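Local structure of putative P450-like enzyme (Streptomyces himastatinicus ATCC 53653, 5Z9J) at residues Ser121-Val126 against Pro369-Asp374; Asp207-Leu212 against Ser225-Ile230. The protein binds heme b and is probably a cytochrome P450-type monooxygenase that uses molecular oxygen to oxidise its substrates. All coordinates share one frame; numbering follows the deposited sequence.

Contact 1 of 2, residues Ser121-Val126 against Pro369-Asp374; sequences SQFDLV and PTLRAD
Leu371 swings its CG opposite the backbone N (chi1 -163°), which sends both methyls toward the 121-126 segment, while Phe123, with chi1 at 59°, holds its ring between its own backbone N and carbonyl carbon. Although the CB of Phe123 starts out away from the other segment, the ring reaches back to it, and its CZ comes within 4.3 Å of Leu371 CD1, an oblique approach. The other branch of this leucine, CD2, stands 4.4 Å from Leu125 CD1. One forked side chain thus serves two partners, a role that suits leucine. Phe123 and Leu371 both also rest on Val395 of strand 392-396, the middle strand of the small antiparallel sheet in which 122-124 and 372-373 are the outer strands. This is the three-stranded β3 sheet of the P450 fold, which joins the start of helix 125-130 to the C-terminal part of the chain. At that helix, Asp124 is the N-cap: its OD1 accepts from Val126 N at 3.0 Å, with the donor 66° above the carboxylate plane, and it also accepts from Leu393 N. Nearer solvent, Gln122 NE2 stays 4.2 Å from Asp374 OD2, too far for a hydrogen bond. The outer strands are thus linked through backbone bonds to the central strand, while the direct contact has no hydrogen bond and is mainly apolar, with that polar pair at its edge.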
loop_
_atom_site.group_PDB
_atom_site.type_symbol
_atom_site.label_atom_id
_atom_site.label_comp_id
_atom_site.label_asym_id
_atom_site.label_seq_id
_atom_site.Cartn_x
_atom_site.Cartn_y
_atom_site.Cartn_z
ATOM N N SER A 121 -23.568 18.195 1.093
ATOM C CA SER A 121 -24.392 17.153 0.499
ATOM C C SER A 121 -23.636 16.413 -0.612
ATOM O O SER A 121 -24.022 15.306 -1.024
ATOM C CB SER A 121 -25.676 17.768 -0.020
ATOM O OG SER A 121 -25.445 18.455 -1.227
ATOM N N GLN A 122 -22.546 17.026 -1.083
ATOM C CA GLN A 122 -21.713 16.467 -2.151
ATOM C C GLN A 122 -20.274 16.688 -1.784
ATOM O O GLN A 122 -19.934 17.793 -1.351
ATOM C CB GLN A 122 -21.990 17.139 -3.492
ATOM C CG GLN A 122 -23.408 17.040 -3.953
ATOM C CD GLN A 122 -23.668 17.901 -5.166
ATOM O OE1 GLN A 122 -23.310 19.077 -5.191
ATOM N NE2 GLN A 122 -24.326 17.334 -6.165
ATOM N N PHE A 123 -19.438 15.657 -1.910
ATOM C CA PHE A 123 -18.005 15.829 -1.648
ATOM C C PHE A 123 -17.140 14.690 -2.159
ATOM O O PHE A 123 -17.653 13.666 -2.686
ATOM C CB PHE A 123 -17.762 16.031 -0.150
ATOM C CG PHE A 123 -18.237 14.890 0.710
ATOM C CD1 PHE A 123 -17.357 13.912 1.120
ATOM C CD2 PHE A 123 -19.559 14.811 1.123
ATOM C CE1 PHE A 123 -17.791 12.857 1.913
ATOM C CE2 PHE A 123 -19.982 13.778 1.922
ATOM C CZ PHE A 123 -19.092 12.797 2.313
ATOM N N ASP A 124 -15.824 14.874 -2.068
ATOM C CA ASP A 124 -14.907 13.781 -2.423
ATOM C C ASP A 124 -14.526 12.952 -1.213
ATOM O O ASP A 124 -13.778 13.399 -0.320
ATOM C CB ASP A 124 -13.645 14.292 -3.125
ATOM C CG ASP A 124 -12.656 13.173 -3.489
ATOM O OD1 ASP A 124 -13.022 11.980 -3.530
ATOM O OD2 ASP A 124 -11.498 13.515 -3.789
ATOM N N LEU A 125 -15.047 11.738 -1.210
ATOM C CA LEU A 125 -14.826 10.781 -0.127
ATOM C C LEU A 125 -13.351 10.497 0.114
ATOM O O LEU A 125 -12.935 10.276 1.251
ATOM C CB LEU A 125 -15.541 9.461 -0.434
ATOM C CG LEU A 125 -15.590 8.462 0.728
ATOM C CD1 LEU A 125 -16.356 9.049 1.910
ATOM C CD2 LEU A 125 -16.211 7.143 0.320
ATOM N N VAL A 126 -12.559 10.453 -0.957
ATOM C CA VAL A 126 -11.121 10.231 -0.786
ATOM C C VAL A 126 -10.487 11.441 -0.090
ATOM O O VAL A 126 -9.852 11.358 0.985
ATOM C CB VAL A 126 -10.417 9.979 -2.151
ATOM C CG1 VAL A 126 -8.944 9.788 -1.945
ATOM C CG2 VAL A 126 -11.014 8.740 -2.821
ATOM N N PRO A 369 -26.108 6.425 5.467
ATOM C CA PRO A 369 -26.647 5.242 4.804
ATOM C C PRO A 369 -27.107 5.546 3.381
ATOM O O PRO A 369 -27.306 4.616 2.606
ATOM C CB PRO A 369 -27.835 4.854 5.703
ATOM C CG PRO A 369 -28.258 6.138 6.324
ATOM C CD PRO A 369 -27.008 6.919 6.529
ATOM N N THR A 370 -27.309 6.829 3.071
ATOM C CA THR A 370 -27.774 7.243 1.744
ATOM C C THR A 370 -26.609 7.570 0.826
ATOM O O THR A 370 -26.825 7.884 -0.343
ATOM C CB THR A 370 -28.717 8.471 1.799
ATOM O OG1 THR A 370 -27.992 9.622 2.240
ATOM C CG2 THR A 370 -29.890 8.213 2.727
ATOM N N LEU A 371 -25.382 7.504 1.360
ATOM C CA LEU A 371 -24.186 7.793 0.581
ATOM C C LEU A 371 -24.200 6.980 -0.727
ATOM O O LEU A 371 -24.453 5.780 -0.710
ATOM C CB LEU A 371 -22.943 7.474 1.390
ATOM C CG LEU A 371 -21.655 8.081 0.876
ATOM C CD1 LEU A 371 -21.690 9.555 1.189
ATOM C CD2 LEU A 371 -20.461 7.435 1.535
ATOM N N ARG A 372 -23.976 7.667 -1.855
ATOM C CA ARG A 372 -23.948 7.033 -3.183
ATOM C C ARG A 372 -22.846 7.633 -4.043
ATOM O O ARG A 372 -22.464 8.790 -3.843
ATOM C CB ARG A 372 -25.280 7.270 -3.913
ATOM C CG ARG A 372 -26.422 6.429 -3.465
ATOM C CD ARG A 372 -27.782 7.046 -3.885
ATOM N NE ARG A 372 -27.741 7.745 -5.172
ATOM C CZ ARG A 372 -27.945 9.053 -5.328
ATOM N NH1 ARG A 372 -28.196 9.807 -4.268
ATOM N NH2 ARG A 372 -27.894 9.612 -6.535
ATOM N N ALA A 373 -22.397 6.903 -5.050
ATOM C CA ALA A 373 -21.458 7.488 -5.998
ATOM C C ALA A 373 -22.228 8.535 -6.804
ATOM O O ALA A 373 -23.361 8.300 -7.182
ATOM C CB ALA A 373 -20.821 6.414 -6.909
ATOM N N ASP A 374 -21.629 9.714 -6.981
ATOM C CA ASP A 374 -22.236 10.834 -7.701
ATOM C C ASP A 374 -22.324 10.466 -9.178
ATOM O O ASP A 374 -21.303 10.344 -9.844
ATOM C CB ASP A 374 -21.406 12.119 -7.519
ATOM C CG ASP A 374 -22.149 13.394 -7.998
ATOM O OD1 ASP A 374 -23.225 13.253 -8.618
ATOM O OD2 ASP A 374 -21.619 14.525 -7.789
#

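Contact 2 of 2, residues Asp207-Leu212 against Ser225-Ile230; sequences DLISQL and SQISNI
The peptide carbonyl of Leu212 is the flat group that meets the opposite helix, its O lying 4.4 Å from Ile227 CD1; neither segment has an aromatic ring, and the remaining touches are between aliphatic branches. The Asp207 carboxylate, also flat, is occupied within its own segment: Ser210 N donates to OD1 over 2.8 Å, approaching nearly along the C-O direction, so that Asp207 acts as N-cap of helix 208-214. Between the helices, Leu212 CD1 meets Ile230 CG2 at 4.1 Å, the two side chains crossing at a slant. Ile230 presents this methyl because, with chi1 at -71°, CG2 stands opposite the backbone N and CG1 lies beside it. Over these short segments the helices run roughly antiparallel, 148° between their directions, with axes 11.3 Å apart at closest approach. They correspond to the H-helix and the beginning of the long I-helix of cytochromes P450, joined by a short connection that carries strands 216-217 and 220-221. Such a wide spacing suits leucine and isoleucine, whose branches bridge it without any polar bond. One turn earlier on each helix, Ile209 brings its CD1 to 4.2 Å from Ile227 CG2, while its side chain also touches Leu142 of helix 132-142. Leu222, from the connection, lies against both Ile227 and Ile230. On another side of the I-helix Asn229 turns from this apolar seam, its ND2 donating to the carbonyls of Ile70 and Glu72.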
loop_
_atom_site.group_PDB
_atom_site.type_symbol
_atom_site.label_atom_id
_atom_site.label_comp_id
_atom_site.label_asym_id
_atom_site.label_seq_id
_atom_site.Cartn_x
_atom_site.Cartn_y
_atom_site.Cartn_z
ATOM N N ASP A 207 4.403 6.263 21.781
ATOM C CA ASP A 207 4.421 6.197 20.331
ATOM C C ASP A 207 5.522 5.298 19.812
ATOM O O ASP A 207 6.361 4.816 20.564
ATOM C CB ASP A 207 4.580 7.592 19.765
ATOM C CG ASP A 207 5.797 8.298 20.345
ATOM O OD1 ASP A 207 6.856 7.659 20.478
ATOM O OD2 ASP A 207 5.694 9.492 20.674
ATOM N N LEU A 208 5.521 5.106 18.505
ATOM C CA LEU A 208 6.437 4.193 17.840
ATOM C C LEU A 208 7.901 4.694 17.817
ATOM O O LEU A 208 8.839 3.896 17.891
ATOM C CB LEU A 208 5.935 3.932 16.436
ATOM C CG LEU A 208 6.449 2.606 15.901
ATOM C CD1 LEU A 208 5.666 1.518 16.576
ATOM C CD2 LEU A 208 6.255 2.565 14.402
ATOM N N ILE A 209 8.076 6.007 17.667
ATOM C CA ILE A 209 9.401 6.637 17.669
ATOM C C ILE A 209 10.116 6.399 18.991
ATOM O O ILE A 209 11.328 6.134 19.031
ATOM C CB ILE A 209 9.318 8.158 17.411
ATOM C CG1 ILE A 209 8.845 8.407 15.988
ATOM C CG2 ILE A 209 10.670 8.844 17.655
ATOM C CD1 ILE A 209 9.802 7.861 14.944
ATOM N N SER A 210 9.361 6.523 20.076
ATOM C CA SER A 210 9.898 6.287 21.402
ATOM C C SER A 210 10.421 4.879 21.517
ATOM O O SER A 210 11.426 4.631 22.173
ATOM C CB SER A 210 8.834 6.517 22.469
ATOM O OG SER A 210 9.115 5.715 23.591
ATOM N N GLN A 211 9.739 3.958 20.847
ATOM C CA GLN A 211 10.146 2.572 20.854
ATOM C C GLN A 211 11.386 2.375 19.982
ATOM O O GLN A 211 12.299 1.628 20.347
ATOM C CB GLN A 211 9.012 1.692 20.320
ATOM C CG GLN A 211 7.784 1.562 21.219
ATOM C CD GLN A 211 8.062 0.792 22.495
ATOM O OE1 GLN A 211 8.214 -0.430 22.467
ATOM N NE2 GLN A 211 8.136 1.500 23.614
ATOM N N LEU A 212 11.446 3.098 18.862
ATOM C CA LEU A 212 12.571 2.984 17.932
ATOM C C LEU A 212 13.942 3.512 18.435
ATOM O O LEU A 212 14.991 2.946 18.110
ATOM C CB LEU A 212 12.222 3.680 16.610
ATOM C CG LEU A 212 11.176 2.985 15.735
ATOM C CD1 LEU A 212 10.882 3.767 14.440
ATOM C CD2 LEU A 212 11.550 1.541 15.448
ATOM N N SER A 225 19.188 7.621 9.756
ATOM C CA SER A 225 18.796 7.096 8.457
ATOM C C SER A 225 17.920 5.833 8.610
ATOM O O SER A 225 16.915 5.654 7.916
ATOM C CB SER A 225 20.047 6.822 7.603
ATOM O OG SER A 225 19.691 6.394 6.300
ATOM N N GLN A 226 18.257 4.984 9.566
ATOM C CA GLN A 226 17.431 3.816 9.815
ATOM C C GLN A 226 16.033 4.203 10.304
ATOM O O GLN A 226 15.026 3.668 9.822
ATOM C CB GLN A 226 18.109 2.907 10.824
ATOM C CG GLN A 226 19.363 2.259 10.251
ATOM C CD GLN A 226 20.119 1.415 11.261
ATOM O OE1 GLN A 226 20.527 1.903 12.326
ATOM N NE2 GLN A 226 20.281 0.131 10.947
ATOM N N ILE A 227 15.976 5.107 11.276
ATOM C CA ILE A 227 14.706 5.574 11.804
ATOM C C ILE A 227 13.890 6.295 10.737
ATOM O O ILE A 227 12.696 6.073 10.617
ATOM C CB ILE A 227 14.949 6.472 13.013
ATOM C CG1 ILE A 227 15.479 5.606 14.156
ATOM C CG2 ILE A 227 13.665 7.250 13.413
ATOM C CD1 ILE A 227 15.816 6.368 15.425
ATOM N N SER A 228 14.547 7.140 9.945
ATOM C CA SER A 228 13.860 7.874 8.886
ATOM C C SER A 228 13.305 6.901 7.819
ATOM O O SER A 228 12.139 6.979 7.413
ATOM C CB SER A 228 14.811 8.893 8.248
ATOM O OG SER A 228 14.127 9.793 7.398
ATOM N N ASN A 229 14.112 5.938 7.413
ATOM C CA ASN A 229 13.646 5.017 6.369
ATOM C C ASN A 229 12.548 4.085 6.862
ATOM O O ASN A 229 11.652 3.738 6.104
ATOM C CB ASN A 229 14.835 4.249 5.812
ATOM C CG ASN A 229 15.803 5.168 5.071
ATOM O OD1 ASN A 229 15.381 6.044 4.296
ATOM N ND2 ASN A 229 17.094 4.987 5.315
ATOM N N ILE A 230 12.559 3.730 8.145
ATOM C CA ILE A 230 11.462 2.953 8.686
ATOM C C ILE A 230 10.188 3.792 8.744
ATOM O O ILE A 230 9.149 3.357 8.231
ATOM C CB ILE A 230 11.803 2.392 10.072
ATOM C CG1 ILE A 230 12.858 1.277 9.930
ATOM C CG2 ILE A 230 10.546 1.861 10.786
ATOM C CD1 ILE A 230 13.532 0.894 11.255
#

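Contact 2 is nested within the loop of chain that contact 1 closes, yet the two do not touch: their centres are 37 Å apart and their nearest atoms about 22 Å. The I-helix region relates them. Contact 2 uses its first part, helix 224-238, and contact 1 packs against the continuation, helix 240-255, where Leu125 touches Met250 and Asp254 accepts from Ala373 N. Only contact 2 comes near the heme: the side chain of Ile230 is about 7 Å from it, and about 9 Å from that of the heme-binding Arg87. Asn237, another heme-binding residue, lies further along the same helix, whereas contact 1 sits away from the annotated sites.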